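Local coordinates for malonyl CoA-acyl carrier protein transacylase (Staphylococcus aureus, PDB 3IM9) that transfers the malonyl group from malonyl-CoA to holo-acyl carrier protein, releasing CoA and supplying malonyl-ACP for fatty acid biosynthesis, at residues V24-D29 and L75-A80; L53-T58 and G62-T67; V119-Q124 and S219-Q224; E184-G189 and V197-V202. All coordinates share one frame; numbering follows the deposited sequence.

Contact 1 (V24-D29 and L75-A80); sequences VGMAQD and LTHSSA
A type II beta turn, G25 to Q28, lays M26 and A27 against the imidazole of H77. The turn lies in the loop after strand 11-16, and H77 projects from helix 67-84. Both belong to the larger, hydrolase-like part of the acyl transferase fold, which carries the parallel sheet. The turn is closed by Q28 N donating to G25 O at 3.0 Å. A27 takes the third position, with a positive phi of 76°. This brings its methyl over a face of the H77 ring. The contact is CH-pi: A27 CB stands 3.9 Å from the centroid of the H77 ring, 28° off the normal. The backbone follows: A27 N lies 3.5 Å above the plane of the H77 ring on that same face, offset toward the rim. M26 serves the CD2 corner of the ring. M26 CB is 3.5 Å from H77 CD2. M26 CG sits between its backbone N and carbonyl carbon, and the chain then bends at chi3 (-73°). The bend carries the terminal methyl past the ring to its root, where M26 CE lies 3.7 Å from H77 CB. No hydrogen bond joins the two segments. L41 of helix 35-47 also packs on A27, and P283 touches H77. D29 ties this part of the loop elsewhere, its OD1 accepting from L306 N. D29 OD2 stays 5.8 Å from H77 NE2, too far to bond it. H77 ND1 is buried with no polar partner in the model; its neighbour across the contact is the methyl carbon A27 CB, at 3.5 Å.

Contact 2 (L53-T58 and G62-T67); sequences LETMFT and GKLGET. With ACT (acetate ion), chain C.
A tight connection between two helices brings T55, near the end of helix 52-57, against K63 and L64 in the type I beta turn K63-E66. This turn leads into helix 67-84, with E66 as its N-cap residue. T55 splits its work between two branches. Its methyl lies on the turn, with T55 CG2 3.7 Å from L64 CA. Its hydroxyl meets the lysine in a weak hydrogen bond, K63 NZ to T55 OG1 at 3.2 Å, and is also bonded to D51 O. A bend at chi4 (-68°) turns the ammonium to the hydroxyl; the two side chains cross at about a right angle. The ammonium has a salt bridge to E61 as well. It does not touch E54 directly. Two waters span the gap, each giving a proton to E54 OE1 and accepting from K63 NZ; one lies 2.7 Å from E54 OE1 and 2.9 Å from K63 NZ. The other carboxylate oxygen is engaged too: T58 OG1 donates to E54 OE2 at 2.8 Å, and E60 N bonds it as well. L64 CB lies 3.7 Å from T55 O, a buried carbonyl oxygen with no polar partner in the model. At the start of helix 67-84, T67 N donates almost straight (172°) to acetate O at 2.7 Å. The acetate, probably from the crystallisation liquor, also accepts from S203 N. L64 packs on A73 of helix 67-84, while M56 reaches A73 and H77 there and L41 of helix 35-47.

Contact 3 (V119-Q124 and S219-Q224); sequences VRKRGQ and SSYINQ
K121 and Y221 make this contact between helix 112-128 and helix 215-222 at the protein surface. The lysine chain lies over one face of the phenol ring. K121 CB and K121 CG are both 3.5 Å from Y221 CD2, at the side of the ring nearer helix 112-128. CG leaves anti to the backbone N, and the chain then turns at chi2 (65°) and again at chi3. The double bend lifts CE across the ring. K121 CE stands 3.7 Å from the centroid of the Y221 ring and 13° off the normal, a CH-pi contact over its centre. The ammonium lies beyond. K121 NZ is 4.9 Å from the centroid of the Y221 ring and 26° off the normal, an off-centre cation-pi contact. The fit is thus mainly methylene on aromatic carbon, with the charge lying farther out. No hydrogen bond links the segments. F225 meets the Y221 ring edge-to-face. The next residue, R122, leads away from the contact; it is a residue of the calcium site and its NH2 bonds S97 OG, the probable nucleophile. On the helix 215-222 side, I222 packs inward on I118 of helix 112-128 and on K250 and V254 of helix 246-256, so the lysine-tyrosine pair lies at the outer margin of a three-helix junction.

Contact 4 (E184-G189 and V197-V202); sequences ELVEKG and VMPLAV
V197 points its isopropyl group toward L185, V186 and G189 of 184-189. Its two methyls do different jobs. CG1 is anti to the backbone N (chi1 178°) and lies against the V186 backbone, with V197 CG1 3.8 Å from V186 CA. CG2 is anti to the carbonyl carbon and turns to G189, where V197 CG2 comes within 3.6 Å of G189 CA. G189 has no side chain, which leaves room for this close approach. V186 also has CG1 anti to its N (chi1 171°). Both methyls of V186 meet the strand; CG2 bridges two residues. V186 CG2 lies 3.9 Å from V197 CG1, and the same carbon V186 CG2 is 3.9 Å from P199 CB. L185 comes from the inner side, nearly perpendicular to V197, with L185 CG 4.0 Å from V197 CG1. These residues belong to the small ferredoxin-like subdomain of the acyl transferase fold. Helix 179-188 is its second helix, and strand 196-199 is the edge strand that follows. The axes of helix 184-188 and strand 197-199 approach to 7.6 Å at 140°, so the strand runs roughly back along the helix. M198 points to the other side of the sheet and bonds A139 of strand 135-141 through its backbone. L185 continues inward to V140 and V175 on the sheet and to I151 and L155 of helix 145-155. No direct hydrogen bond crosses the contact. A water sits between the backbones instead, 2.7 Å from V186 O and 2.9 Å from V197 O.

From the N terminus, the loop 24-29 comes first, and contact 1 closes a long loop when helix 67-84 returns to it. Contact 2 is nested inside that loop, closing the short link between helix 52-57 and helix 67-84. The two touch: G25 N lies 2.8 Å from M56 O, a probable hydrogen bond. Contact 3 opens later, on helix 112-128, and closes 95 residues on at helix 215-222. L75 of contact 1 and T67 of contact 2 both pack on 119-124. The loop of contact 3 contains most of the small subdomain, and contact 4 is nested in it. Contacts 1 to 3 tie loops and helices of the large subdomain; contact 4 touches none of them.

Contact 1 (V24-D29 and L75-A80)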
loop_
_atom_site.group_PDB
_atom_site.type_symbol
_atom_site.label_atom_id
_atom_site.label_comp_id
_atom_site.label_asym_id
_atom_site.label_seq_id
_atom_site.Cartn_x
_atom_site.Cartn_y
_atom_site.Cartn_z
ATOM N N VAL A 24 -5.751 11.323 11.452
ATOM C CA VAL A 24 -6.956 12.087 11.621
ATOM C C VAL A 24 -6.726 13.497 11.092
ATOM O O VAL A 24 -5.704 14.168 11.345
ATOM C CB VAL A 24 -7.450 12.126 13.063
ATOM C CG1 VAL A 24 -8.778 12.930 13.093
ATOM C CG2 VAL A 24 -7.588 10.693 13.573
ATOM N N GLY A 25 -7.660 13.926 10.240
ATOM C CA GLY A 25 -7.599 15.237 9.586
ATOM C C GLY A 25 -7.281 15.079 8.093
ATOM O O GLY A 25 -7.347 16.053 7.326
ATOM N N MET A 26 -6.921 13.869 7.664
ATOM C CA MET A 26 -6.515 13.636 6.269
ATOM C C MET A 26 -7.602 14.073 5.288
ATOM O O MET A 26 -8.788 13.678 5.413
ATOM C CB MET A 26 -6.128 12.174 6.046
ATOM C CG MET A 26 -7.277 11.193 6.379
ATOM S SD MET A 26 -6.711 9.445 6.459
ATOM C CE MET A 26 -6.458 9.083 4.680
ATOM N N ALA A 27 -7.151 14.912 4.324
ATOM C CA ALA A 27 -7.996 15.454 3.230
ATOM C C ALA A 27 -8.919 16.578 3.688
ATOM O O ALA A 27 -9.675 17.076 2.818
ATOM C CB ALA A 27 -8.764 14.298 2.457
ATOM N N GLN A 28 -8.870 16.962 4.963
ATOM C CA GLN A 28 -9.853 17.989 5.398
ATOM C C GLN A 28 -9.584 19.327 4.659
ATOM O O GLN A 28 -10.528 20.066 4.423
ATOM C CB GLN A 28 -9.879 18.071 6.918
ATOM C CG GLN A 28 -8.724 18.796 7.389
ATOM C CD GLN A 28 -8.687 18.750 8.899
ATOM O OE1 GLN A 28 -7.600 18.901 9.463
ATOM N NE2 GLN A 28 -9.861 18.412 9.569
ATOM N N ASP A 29 -8.352 19.545 4.236
ATOM C CA ASP A 29 -8.018 20.734 3.523
ATOM C C ASP A 29 -8.509 20.742 2.104
ATOM O O ASP A 29 -8.617 21.850 1.470
ATOM C CB ASP A 29 -6.524 20.993 3.615
ATOM C CG ASP A 29 -5.649 19.841 3.006
ATOM O OD1 ASP A 29 -4.528 20.153 2.536
ATOM O OD2 ASP A 29 -6.161 18.696 3.037
ATOM N N LEU A 75 -7.525 5.223 0.007
ATOM C CA LEU A 75 -7.845 5.334 -1.425
ATOM C C LEU A 75 -8.492 6.671 -1.756
ATOM O O LEU A 75 -8.143 7.277 -2.797
ATOM C CB LEU A 75 -8.761 4.149 -1.821
ATOM C CG LEU A 75 -9.026 4.123 -3.332
ATOM C CD1 LEU A 75 -7.929 3.346 -4.023
ATOM C CD2 LEU A 75 -10.340 3.383 -3.549
ATOM N N THR A 76 -9.438 7.087 -0.889
ATOM C CA THR A 76 -10.165 8.314 -1.156
ATOM C C THR A 76 -9.217 9.510 -1.092
ATOM O O THR A 76 -9.235 10.397 -2.002
ATOM C CB THR A 76 -11.231 8.486 -0.120
ATOM O OG1 THR A 76 -12.173 7.404 -0.356
ATOM C CG2 THR A 76 -11.994 9.819 -0.310
ATOM N N HIS A 77 -8.319 9.584 -0.101
ATOM C CA HIS A 77 -7.417 10.731 0.025
ATOM C C HIS A 77 -6.451 10.771 -1.157
ATOM O O HIS A 77 -6.311 11.813 -1.823
ATOM C CB HIS A 77 -6.633 10.565 1.323
ATOM C CG HIS A 77 -5.812 11.778 1.712
ATOM N ND1 HIS A 77 -5.789 13.003 1.056
ATOM C CD2 HIS A 77 -4.994 11.866 2.776
ATOM C CE1 HIS A 77 -4.983 13.817 1.752
ATOM N NE2 HIS A 77 -4.473 13.123 2.777
ATOM N N SER A 78 -5.816 9.659 -1.504
ATOM C CA SER A 78 -4.882 9.635 -2.606
ATOM C C SER A 78 -5.582 9.954 -3.935
ATOM O O SER A 78 -5.023 10.685 -4.768
ATOM C CB SER A 78 -4.184 8.265 -2.714
ATOM O OG SER A 78 -3.214 8.131 -1.660
ATOM N N SER A 79 -6.800 9.413 -4.107
ATOM C CA SER A 79 -7.496 9.649 -5.406
ATOM C C SER A 79 -7.956 11.101 -5.475
ATOM O O SER A 79 -8.071 11.656 -6.597
ATOM C CB SER A 79 -8.695 8.721 -5.494
ATOM O OG SER A 79 -8.232 7.333 -5.616
ATOM N N ALA A 80 -8.317 11.702 -4.355
ATOM C CA ALA A 80 -8.798 13.101 -4.357
ATOM C C ALA A 80 -7.645 14.006 -4.721
ATOM O O ALA A 80 -7.779 14.932 -5.533
ATOM C CB ALA A 80 -9.366 13.479 -2.962
#

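Contact 2 (L53-T58 and G62-T67)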
loop_
_atom_site.group_PDB
_atom_site.type_symbol
_atom_site.label_atom_id
_atom_site.label_comp_id
_atom_site.label_asym_id
_atom_site.label_seq_id
_atom_site.Cartn_x
_atom_site.Cartn_y
_atom_site.Cartn_z
ATOM N N LEU A 53 -16.188 10.487 5.573
ATOM C CA LEU A 53 -15.544 11.769 5.751
ATOM C C LEU A 53 -15.360 12.180 7.236
ATOM O O LEU A 53 -14.320 12.733 7.586
ATOM C CB LEU A 53 -16.262 12.913 4.938
ATOM C CG LEU A 53 -16.451 12.572 3.442
ATOM C CD1 LEU A 53 -17.065 13.800 2.743
ATOM C CD2 LEU A 53 -15.110 12.260 2.774
ATOM N N GLU A 54 -16.351 11.845 8.068
ATOM C CA GLU A 54 -16.198 12.118 9.521
ATOM C C GLU A 54 -15.015 11.297 10.036
ATOM O O GLU A 54 -14.147 11.799 10.729
ATOM C CB GLU A 54 -17.470 11.726 10.226
ATOM C CG GLU A 54 -17.367 12.146 11.754
ATOM C CD GLU A 54 -16.461 11.347 12.634
ATOM O OE1 GLU A 54 -16.402 10.123 12.452
ATOM O OE2 GLU A 54 -15.860 11.982 13.523
ATOM N N THR A 55 -14.936 10.073 9.512
ATOM C CA THR A 55 -13.883 9.148 9.991
ATOM C C THR A 55 -12.500 9.667 9.600
ATOM O O THR A 55 -11.548 9.631 10.423
ATOM C CB THR A 55 -14.125 7.741 9.494
ATOM O OG1 THR A 55 -15.384 7.296 9.979
ATOM C CG2 THR A 55 -13.051 6.731 10.074
ATOM N N MET A 56 -12.396 10.243 8.378
ATOM C CA MET A 56 -11.146 10.828 7.915
ATOM C C MET A 56 -10.793 12.151 8.683
ATOM O O MET A 56 -9.635 12.415 9.061
ATOM C CB MET A 56 -11.205 11.158 6.418
ATOM C CG MET A 56 -11.205 9.819 5.616
ATOM S SD MET A 56 -11.590 10.095 3.891
ATOM C CE MET A 56 -10.087 10.946 3.315
ATOM N N PHE A 57 -11.779 13.018 8.852
ATOM C CA PHE A 57 -11.475 14.371 9.302
ATOM C C PHE A 57 -11.446 14.553 10.810
ATOM O O PHE A 57 -10.611 15.406 11.218
ATOM C CB PHE A 57 -12.544 15.384 8.757
ATOM C CG PHE A 57 -12.683 15.432 7.236
ATOM C CD1 PHE A 57 -11.717 14.949 6.319
ATOM C CD2 PHE A 57 -13.869 16.060 6.710
ATOM C CE1 PHE A 57 -11.918 15.010 4.898
ATOM C CE2 PHE A 57 -14.016 16.128 5.324
ATOM C CZ PHE A 57 -13.067 15.645 4.409
ATOM N N THR A 58 -12.307 13.889 11.578
ATOM C CA THR A 58 -12.349 14.113 13.007
ATOM C C THR A 58 -12.314 12.768 13.790
ATOM O O THR A 58 -11.856 12.776 14.948
ATOM C CB THR A 58 -13.587 14.930 13.421
ATOM O OG1 THR A 58 -14.749 14.439 12.790
ATOM C CG2 THR A 58 -13.445 16.342 12.869
ATOM N N GLY A 62 -12.860 6.941 16.939
ATOM C CA GLY A 62 -11.495 6.378 16.981
ATOM C C GLY A 62 -11.345 5.093 16.153
ATOM O O GLY A 62 -10.641 4.123 16.592
ATOM N N LYS A 63 -11.980 5.046 14.973
ATOM C CA LYS A 63 -11.971 3.857 14.118
ATOM C C LYS A 63 -11.187 4.050 12.785
ATOM O O LYS A 63 -11.191 3.137 11.925
ATOM C CB LYS A 63 -13.388 3.354 13.812
ATOM C CG LYS A 63 -14.207 4.388 13.035
ATOM C CD LYS A 63 -15.558 3.814 12.670
ATOM C CE LYS A 63 -16.425 4.711 11.765
ATOM N NZ LYS A 63 -16.910 5.938 12.397
ATOM N N LEU A 64 -10.544 5.191 12.636
ATOM C CA LEU A 64 -9.816 5.452 11.345
ATOM C C LEU A 64 -8.716 4.398 11.104
ATOM O O LEU A 64 -8.473 3.999 9.973
ATOM C CB LEU A 64 -9.258 6.896 11.308
ATOM C CG LEU A 64 -8.423 7.188 10.025
ATOM C CD1 LEU A 64 -9.333 7.075 8.732
ATOM C CD2 LEU A 64 -7.874 8.646 10.043
ATOM N N GLY A 65 -8.094 3.927 12.188
ATOM C CA GLY A 65 -7.012 2.930 12.059
ATOM C C GLY A 65 -7.472 1.493 11.984
ATOM O O GLY A 65 -6.569 0.626 11.871
ATOM N N GLU A 66 -8.782 1.219 11.964
ATOM C CA GLU A 66 -9.275 -0.155 11.770
ATOM C C GLU A 66 -9.361 -0.308 10.258
ATOM O O GLU A 66 -10.085 0.456 9.586
ATOM C CB GLU A 66 -10.650 -0.334 12.437
ATOM C CG GLU A 66 -10.504 -0.044 13.966
ATOM C CD GLU A 66 -11.795 0.083 14.741
ATOM O OE1 GLU A 66 -12.843 -0.257 14.190
ATOM O OE2 GLU A 66 -11.785 0.525 15.937
ATOM N N THR A 67 -8.633 -1.291 9.726
ATOM C CA THR A 67 -8.367 -1.407 8.248
ATOM C C THR A 67 -9.623 -1.421 7.373
ATOM O O THR A 67 -9.544 -0.921 6.226
ATOM C CB THR A 67 -7.469 -2.621 8.015
ATOM O OG1 THR A 67 -6.847 -2.451 6.727
ATOM C CG2 THR A 67 -8.189 -3.935 8.127
HETATM C C ACT C . -6.208 -3.343 11.154
HETATM O O ACT C . -7.366 -3.043 11.415
HETATM O OXT ACT C . -6.041 -4.592 11.044
HETATM C CH3 ACT C . -5.109 -2.360 10.974
HETATM O O HOH W 1 -15.303 8.002 13.707
HETATM O O HOH W 2 -18.338 8.551 11.864
#

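Contact 3 (V119-Q124 and S219-Q224)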
loop_
_atom_site.group_PDB
_atom_site.type_symbol
_atom_site.label_atom_id
_atom_site.label_comp_id
_atom_site.label_asym_id
_atom_site.label_seq_id
_atom_site.Cartn_x
_atom_site.Cartn_y
_atom_site.Cartn_z
ATOM N N VAL A 119 -12.057 -1.909 -2.051
ATOM C CA VAL A 119 -11.139 -1.905 -0.908
ATOM C C VAL A 119 -11.908 -1.867 0.400
ATOM O O VAL A 119 -11.389 -2.374 1.455
ATOM C CB VAL A 119 -10.118 -0.735 -0.961
ATOM C CG1 VAL A 119 -9.261 -0.856 -2.210
ATOM C CG2 VAL A 119 -10.726 0.676 -0.773
ATOM N N ARG A 120 -13.160 -1.342 0.440
ATOM C CA ARG A 120 -13.939 -1.527 1.618
ATOM C C ARG A 120 -14.180 -3.030 1.881
ATOM O O ARG A 120 -14.042 -3.468 3.043
ATOM C CB ARG A 120 -15.308 -0.738 1.440
ATOM C CG ARG A 120 -16.387 -1.075 2.509
ATOM C CD ARG A 120 -15.920 -0.609 3.853
ATOM N NE ARG A 120 -17.101 -0.538 4.766
ATOM C CZ ARG A 120 -17.011 -0.227 6.037
ATOM N NH1 ARG A 120 -15.810 0.028 6.600
ATOM N NH2 ARG A 120 -18.145 -0.132 6.814
ATOM N N LYS A 121 -14.562 -3.821 0.838
ATOM C CA LYS A 121 -14.719 -5.231 1.084
ATOM C C LYS A 121 -13.376 -5.903 1.464
ATOM O O LYS A 121 -13.398 -6.715 2.356
ATOM C CB LYS A 121 -15.254 -5.890 -0.241
ATOM C CG LYS A 121 -15.542 -7.431 -0.109
ATOM C CD LYS A 121 -16.635 -7.777 0.831
ATOM C CE LYS A 121 -17.972 -7.511 0.199
ATOM N NZ LYS A 121 -19.125 -8.178 0.990
ATOM N N ARG A 122 -12.288 -5.508 0.811
ATOM C CA ARG A 122 -10.945 -6.085 1.136
ATOM C C ARG A 122 -10.642 -5.866 2.634
ATOM O O ARG A 122 -10.285 -6.800 3.330
ATOM C CB ARG A 122 -9.906 -5.309 0.325
ATOM C CG ARG A 122 -8.515 -5.901 0.419
ATOM C CD ARG A 122 -7.588 -5.147 -0.520
ATOM N NE ARG A 122 -6.207 -5.589 -0.477
ATOM C CZ ARG A 122 -5.290 -5.088 0.336
ATOM N NH1 ARG A 122 -5.590 -4.142 1.217
ATOM N NH2 ARG A 122 -4.038 -5.485 0.247
ATOM N N GLY A 123 -10.911 -4.642 3.129
ATOM C CA GLY A 123 -10.660 -4.311 4.539
ATOM C C GLY A 123 -11.559 -5.122 5.468
ATOM O O GLY A 123 -11.117 -5.603 6.547
ATOM N N GLN A 124 -12.854 -5.266 5.104
ATOM C CA GLN A 124 -13.782 -6.008 5.987
ATOM C C GLN A 124 -13.406 -7.503 5.985
ATOM O O GLN A 124 -13.382 -8.091 7.057
ATOM C CB GLN A 124 -15.226 -5.946 5.465
ATOM C CG GLN A 124 -15.806 -4.520 5.570
ATOM C CD GLN A 124 -17.156 -4.479 4.925
ATOM O OE1 GLN A 124 -17.356 -4.927 3.752
ATOM N NE2 GLN A 124 -18.116 -3.978 5.692
ATOM N N SER A 219 -12.217 -12.926 -4.445
ATOM C CA SER A 219 -12.350 -13.190 -5.897
ATOM C C SER A 219 -13.772 -13.100 -6.336
ATOM O O SER A 219 -13.997 -12.476 -7.402
ATOM C CB SER A 219 -11.820 -14.564 -6.313
ATOM O OG SER A 219 -10.492 -14.698 -5.985
ATOM N N SER A 220 -14.716 -13.596 -5.535
ATOM C CA SER A 220 -16.121 -13.521 -5.909
ATOM C C SER A 220 -16.626 -12.068 -6.002
ATOM O O SER A 220 -17.314 -11.652 -6.983
ATOM C CB SER A 220 -16.974 -14.297 -4.927
ATOM O OG SER A 220 -18.304 -14.169 -5.361
ATOM N N TYR A 221 -16.314 -11.259 -5.016
ATOM C CA TYR A 221 -16.746 -9.862 -5.025
ATOM C C TYR A 221 -16.148 -9.044 -6.174
ATOM O O TYR A 221 -16.836 -8.261 -6.770
ATOM C CB TYR A 221 -16.413 -9.158 -3.695
ATOM C CG TYR A 221 -17.064 -7.808 -3.538
ATOM C CD1 TYR A 221 -18.411 -7.690 -3.452
ATOM C CD2 TYR A 221 -16.309 -6.659 -3.488
ATOM C CE1 TYR A 221 -18.983 -6.469 -3.301
ATOM C CE2 TYR A 221 -16.879 -5.430 -3.320
ATOM C CZ TYR A 221 -18.206 -5.317 -3.243
ATOM O OH TYR A 221 -18.734 -4.079 -3.072
ATOM N N ILE A 222 -14.859 -9.203 -6.415
ATOM C CA ILE A 222 -14.217 -8.389 -7.430
ATOM C C ILE A 222 -14.773 -8.687 -8.866
ATOM O O ILE A 222 -14.560 -7.866 -9.772
ATOM C CB ILE A 222 -12.712 -8.351 -7.399
ATOM C CG1 ILE A 222 -12.076 -9.725 -7.757
ATOM C CG2 ILE A 222 -12.218 -7.802 -5.957
ATOM C CD1 ILE A 222 -10.588 -9.787 -7.805
ATOM N N ASN A 223 -15.449 -9.801 -9.005
ATOM C CA ASN A 223 -16.093 -10.134 -10.305
ATOM C C ASN A 223 -17.300 -9.311 -10.535
ATOM O O ASN A 223 -17.826 -9.322 -11.646
ATOM C CB ASN A 223 -16.588 -11.612 -10.348
ATOM C CG ASN A 223 -15.462 -12.583 -10.472
ATOM O OD1 ASN A 223 -14.339 -12.243 -10.896
ATOM N ND2 ASN A 223 -15.747 -13.827 -10.025
ATOM N N GLN A 224 -17.751 -8.601 -9.511
ATOM C CA GLN A 224 -18.894 -7.673 -9.697
ATOM C C GLN A 224 -18.501 -6.378 -10.412
ATOM O O GLN A 224 -19.409 -5.492 -10.639
ATOM C CB GLN A 224 -19.629 -7.398 -8.401
ATOM C CG GLN A 224 -20.168 -8.682 -7.747
ATOM C CD GLN A 224 -20.845 -8.436 -6.456
ATOM O OE1 GLN A 224 -21.278 -7.339 -6.104
ATOM N NE2 GLN A 224 -20.959 -9.534 -5.644
#

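Contact 4 (E184-G189 and V197-V202)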
loop_
_atom_site.group_PDB
_atom_site.type_symbol
_atom_site.label_atom_id
_atom_site.label_comp_id
_atom_site.label_asym_id
_atom_site.label_seq_id
_atom_site.Cartn_x
_atom_site.Cartn_y
_atom_site.Cartn_z
ATOM N N GLU A 184 6.773 -14.434 20.199
ATOM C CA GLU A 184 8.098 -15.019 20.550
ATOM C C GLU A 184 9.181 -14.182 19.887
ATOM O O GLU A 184 10.220 -13.937 20.514
ATOM C CB GLU A 184 8.137 -16.463 20.075
ATOM C CG GLU A 184 9.418 -17.168 20.458
ATOM C CD GLU A 184 9.395 -18.665 20.064
ATOM O OE1 GLU A 184 8.387 -19.121 19.475
ATOM O OE2 GLU A 184 10.424 -19.344 20.328
ATOM N N LEU A 185 8.980 -13.770 18.641
ATOM C CA LEU A 185 9.963 -12.899 17.966
ATOM C C LEU A 185 10.113 -11.551 18.668
ATOM O O LEU A 185 11.221 -11.008 18.772
ATOM C CB LEU A 185 9.582 -12.748 16.514
ATOM C CG LEU A 185 10.588 -11.951 15.723
ATOM C CD1 LEU A 185 11.982 -12.550 15.794
ATOM C CD2 LEU A 185 10.105 -11.821 14.241
ATOM N N VAL A 186 8.982 -10.940 19.024
ATOM C CA VAL A 186 8.994 -9.680 19.786
ATOM C C VAL A 186 9.888 -9.892 21.062
ATOM O O VAL A 186 10.723 -9.010 21.360
ATOM C CB VAL A 186 7.562 -9.225 20.159
ATOM C CG1 VAL A 186 7.689 -8.011 21.153
ATOM C CG2 VAL A 186 6.858 -8.797 18.880
ATOM N N GLU A 187 9.652 -10.986 21.759
ATOM C CA GLU A 187 10.371 -11.203 23.059
ATOM C C GLU A 187 11.843 -11.443 22.818
ATOM O O GLU A 187 12.647 -10.851 23.563
ATOM C CB GLU A 187 9.819 -12.426 23.765
ATOM C CG GLU A 187 8.430 -12.152 24.285
ATOM C CD GLU A 187 7.745 -13.426 24.783
ATOM O OE1 GLU A 187 6.633 -13.258 25.329
ATOM O OE2 GLU A 187 8.291 -14.561 24.626
ATOM N N LYS A 188 12.182 -12.259 21.818
ATOM C CA LYS A 188 13.579 -12.637 21.582
ATOM C C LYS A 188 14.310 -11.771 20.611
ATOM O O LYS A 188 15.542 -11.958 20.420
ATOM C CB LYS A 188 13.673 -14.096 21.024
ATOM C CG LYS A 188 13.053 -14.993 22.008
ATOM C CD LYS A 188 13.206 -16.447 21.498
ATOM C CE LYS A 188 14.662 -16.876 21.442
ATOM N NZ LYS A 188 14.816 -18.398 21.517
ATOM N N GLY A 189 13.631 -10.826 19.933
ATOM C CA GLY A 189 14.248 -10.054 18.795
ATOM C C GLY A 189 15.577 -9.385 19.113
ATOM O O GLY A 189 16.519 -9.542 18.339
ATOM N N VAL A 197 12.141 -5.184 17.432
ATOM C CA VAL A 197 11.054 -5.964 16.837
ATOM C C VAL A 197 9.781 -5.322 17.439
ATOM O O VAL A 197 9.521 -5.441 18.659
ATOM C CB VAL A 197 11.089 -7.444 17.103
ATOM C CG1 VAL A 197 9.805 -8.129 16.421
ATOM C CG2 VAL A 197 12.331 -8.068 16.493
ATOM N N MET A 198 9.052 -4.571 16.612
ATOM C CA MET A 198 7.840 -3.835 17.068
ATOM C C MET A 198 6.584 -4.595 16.668
ATOM O O MET A 198 6.325 -4.729 15.489
ATOM C CB MET A 198 7.906 -2.455 16.343
ATOM C CG MET A 198 6.767 -1.616 16.773
ATOM S SD MET A 198 6.430 -0.215 15.550
ATOM C CE MET A 198 7.689 0.869 16.197
ATOM N N PRO A 199 5.787 -5.111 17.650
ATOM C CA PRO A 199 4.538 -5.704 17.270
ATOM C C PRO A 199 3.677 -4.561 16.749
ATOM O O PRO A 199 3.764 -3.422 17.307
ATOM C CB PRO A 199 3.982 -6.226 18.644
ATOM C CG PRO A 199 4.593 -5.389 19.676
ATOM C CD PRO A 199 5.933 -4.932 19.106
ATOM N N LEU A 200 2.844 -4.868 15.771
ATOM C CA LEU A 200 2.056 -3.840 15.084
ATOM C C LEU A 200 0.571 -3.933 15.440
ATOM O O LEU A 200 0.027 -4.985 15.813
ATOM C CB LEU A 200 2.177 -4.002 13.557
ATOM C CG LEU A 200 3.621 -3.771 13.016
ATOM C CD1 LEU A 200 3.653 -3.874 11.563
ATOM C CD2 LEU A 200 4.233 -2.367 13.415
ATOM N N ALA A 201 -0.119 -2.812 15.318
ATOM C CA ALA A 201 -1.571 -2.792 15.530
ATOM C C ALA A 201 -2.278 -3.288 14.288
ATOM O O ALA A 201 -2.583 -2.501 13.369
ATOM C CB ALA A 201 -2.013 -1.323 15.849
ATOM N N VAL A 202 -2.532 -4.576 14.206
ATOM C CA VAL A 202 -3.194 -5.224 13.082
ATOM C C VAL A 202 -4.193 -6.237 13.612
ATOM O O VAL A 202 -4.017 -6.774 14.724
ATOM C CB VAL A 202 -2.159 -5.972 12.156
ATOM C CG1 VAL A 202 -1.274 -4.950 11.461
ATOM C CG2 VAL A 202 -1.352 -7.039 12.975
HETATM O O HOH W 3 10.669 -6.270 21.159
#